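Long-range contact in MutS2 protein (Thermus thermophilus, PDB 2ZQE), which probably acts as a DNA endonuclease that suppresses homologous recombination, with its nuclease activity in the Smr domain: residues L25-R29 / V79-P83. Residues are numbered along the deposited sequence.
Sequences LEEAR and VALRP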
ATOM      1  N   LEU A  25      -6.927   3.103  -1.723  1.00  6.26           N
ATOM      2  CA  LEU A  25      -6.472   4.491  -1.926  1.00  5.70           C
ATOM      3  C   LEU A  25      -7.692   5.383  -2.137  1.00  6.31           C
ATOM      4  O   LEU A  25      -7.782   6.477  -1.565  1.00  6.76           O
ATOM      5  CB  LEU A  25      -5.536   4.592  -3.139  1.00  6.10           C
ATOM      6  CG  LEU A  25      -4.151   3.967  -2.934  1.00  4.76           C
ATOM      7  CD1 LEU A  25      -3.445   3.793  -4.282  1.00  7.61           C
ATOM      8  CD2 LEU A  25      -3.312   4.814  -1.985  1.00  7.32           C
ATOM      9  N   GLU A  26      -8.650   4.885  -2.917  1.00  6.31           N
ATOM     10  CA  GLU A  26      -9.876   5.651  -3.164  1.00  7.59           C
ATOM     11  C   GLU A  26     -10.606   5.946  -1.850  1.00  7.71           C
ATOM     12  O   GLU A  26     -11.021   7.086  -1.594  1.00  7.50           O
ATOM     13  CB  GLU A  26     -10.794   4.899  -4.133  1.00  7.52           C
ATOM     14  CG  GLU A  26     -11.941   5.761  -4.709  1.00 10.58           C
ATOM     15  CD  GLU A  26     -11.493   6.929  -5.599  1.00 13.28           C
ATOM     16  OE1 GLU A  26     -10.296   7.055  -5.955  1.00 14.34           O
ATOM     17  OE2 GLU A  26     -12.382   7.736  -5.986  1.00 16.35           O
ATOM     18  N   GLU A  27     -10.750   4.919  -1.017  1.00  8.02           N
ATOM     19  CA  GLU A  27     -11.468   5.050   0.242  1.00  9.15           C
ATOM     20  C   GLU A  27     -10.705   5.941   1.223  1.00  9.01           C
ATOM     21  O   GLU A  27     -11.300   6.753   1.929  1.00  9.39           O
ATOM     22  CB  GLU A  27     -11.763   3.669   0.845  1.00  8.54           C
ATOM     23  CG  GLU A  27     -12.801   2.913   0.012  1.00 10.27           C
ATOM     24  CD  GLU A  27     -13.127   1.526   0.537  1.00 11.27           C
ATOM     25  OE1 GLU A  27     -12.765   1.204   1.683  1.00 16.03           O
ATOM     26  OE2 GLU A  27     -13.781   0.764  -0.207  1.00 16.08           O
ATOM     27  N   ALA A  28      -9.386   5.801   1.256  1.00  8.90           N
ATOM     28  CA  ALA A  28      -8.563   6.583   2.182  1.00  8.62           C
ATOM     29  C   ALA A  28      -8.681   8.072   1.847  1.00  9.14           C
ATOM     30  O   ALA A  28      -8.868   8.891   2.750  1.00  8.85           O
ATOM     31  CB  ALA A  28      -7.105   6.128   2.142  1.00  9.15           C
ATOM     32  N   ARG A  29      -8.628   8.416   0.561  1.00  9.38           N
ATOM     33  CA  ARG A  29      -8.822   9.815   0.146  1.00 10.57           C
ATOM     34  C   ARG A  29     -10.264  10.305   0.362  1.00 10.49           C
ATOM     35  O   ARG A  29     -10.476  11.466   0.741  1.00 10.65           O
ATOM     36  CB  ARG A  29      -8.383  10.041  -1.301  1.00 11.63           C
ATOM     37  CG  ARG A  29      -6.849  10.139  -1.414  1.00 14.89           C
ATOM     38  CD  ARG A  29      -6.388  10.971  -2.615  1.00 20.86           C
ATOM     39  NE  ARG A  29      -6.590  12.410  -2.419  1.00 24.92           N
ATOM     40  CZ  ARG A  29      -7.611  13.108  -2.913  1.00 26.71           C
ATOM     41  NH1 ARG A  29      -8.542  12.512  -3.651  1.00 27.64           N
ATOM     42  NH2 ARG A  29      -7.700  14.413  -2.675  1.00 27.59           N
ATOM     43  N   VAL A  79       1.945   4.588   2.843  1.00  4.27           N
ATOM     44  CA  VAL A  79       1.601   5.554   1.795  1.00  4.85           C
ATOM     45  C   VAL A  79       1.159   6.881   2.404  1.00  5.59           C
ATOM     46  O   VAL A  79       0.252   6.920   3.243  1.00  5.52           O
ATOM     47  CB  VAL A  79       0.464   4.998   0.874  1.00  4.44           C
ATOM     48  CG1 VAL A  79       0.167   5.957  -0.271  1.00  6.16           C
ATOM     49  CG2 VAL A  79       0.822   3.591   0.307  1.00  5.30           C
ATOM     50  N   ALA A  80       1.815   7.958   1.981  1.00  5.57           N
ATOM     51  CA  ALA A  80       1.364   9.312   2.276  1.00  7.29           C
ATOM     52  C   ALA A  80       0.459   9.757   1.142  1.00  7.72           C
ATOM     53  O   ALA A  80       0.882   9.825  -0.017  1.00  8.08           O
ATOM     54  CB  ALA A  80       2.538  10.252   2.402  1.00  6.95           C
ATOM     55  N   LEU A  81      -0.774  10.102   1.480  1.00  9.11           N
ATOM     56  CA  LEU A  81      -1.772  10.448   0.481  1.00 10.72           C
ATOM     57  C   LEU A  81      -1.763  11.933   0.154  1.00 12.41           C
ATOM     58  O   LEU A  81      -1.473  12.770   1.018  1.00 12.61           O
ATOM     59  CB  LEU A  81      -3.157  10.038   0.993  1.00 10.92           C
ATOM     60  CG  LEU A  81      -3.288   8.540   1.315  1.00 12.23           C
ATOM     61  CD1 LEU A  81      -4.439   8.264   2.255  1.00 14.61           C
ATOM     62  CD2 LEU A  81      -3.422   7.751   0.021  1.00 15.49           C
ATOM     63  N   ARG A  82      -2.087  12.267  -1.085  1.00 14.22           N
ATOM     64  CA  ARG A  82      -2.352  13.666  -1.384  1.00 17.09           C
ATOM     65  C   ARG A  82      -3.658  14.084  -0.694  1.00 18.14           C
ATOM     66  O   ARG A  82      -4.611  13.298  -0.628  1.00 18.48           O
ATOM     67  CB  ARG A  82      -2.358  13.932  -2.889  1.00 18.06           C
ATOM     68  CG  ARG A  82      -0.957  14.269  -3.387  1.00 21.60           C
ATOM     69  CD  ARG A  82      -0.834  14.115  -4.872  1.00 27.30           C
ATOM     70  NE  ARG A  82      -0.732  15.394  -5.574  1.00 30.64           N
ATOM     71  CZ  ARG A  82      -1.741  16.016  -6.175  1.00 32.74           C
ATOM     72  NH1 ARG A  82      -2.968  15.497  -6.150  1.00 35.08           N
ATOM     73  NH2 ARG A  82      -1.525  17.166  -6.796  1.00 32.73           N
ATOM     74  N   PRO A  83      -3.683  15.298  -0.120  1.00 19.71           N
ATOM     75  CA  PRO A  83      -4.886  15.841   0.532  1.00 20.51           C
ATOM     76  C   PRO A  83      -6.029  16.192  -0.417  1.00 20.96           C
ATOM     77  O   PRO A  83      -5.883  16.119  -1.635  1.00 21.95           O
ATOM     78  CB  PRO A  83      -4.371  17.110   1.213  1.00 20.74           C
ATOM     79  CG  PRO A  83      -3.211  17.513   0.422  1.00 20.71           C
ATOM     80  CD  PRO A  83      -2.546  16.230  -0.019  1.00 19.87           C
TER
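Near the end of strand 76-81, V79 points at helix 14-30, and its CG1 lies 4.0 Å from CD2 of L25, in the hydrophobic core, where L55 of helix 46-57 packs on both and L38 of strand 35-39 on V79. Two residues on, L81 faces the helix again and packs against L25 and A28, one turn apart on the same face: its CD2 is 3.6 Å from L25 CD2, its CD1 3.4 Å from A28 CB. Beyond the strand the contact turns polar. R29 reaches across to the C-terminal tail, where NE donates to the carbonyl O of R82 (2.8 Å) and NH2 to O of P83 (2.7 Å). Both acceptors lie near the guanidinium plane, so one arginine grips the last peptide carbonyl and the terminal carboxylate, holding the chain end against the helix. With the axes of helix 25-29 and strand 79-81 10.2 Å apart at closest and crossing at -48°, this is helix-on-sheet packing of an alpha/beta sandwich, joining first helix to last strand of the Smr domain.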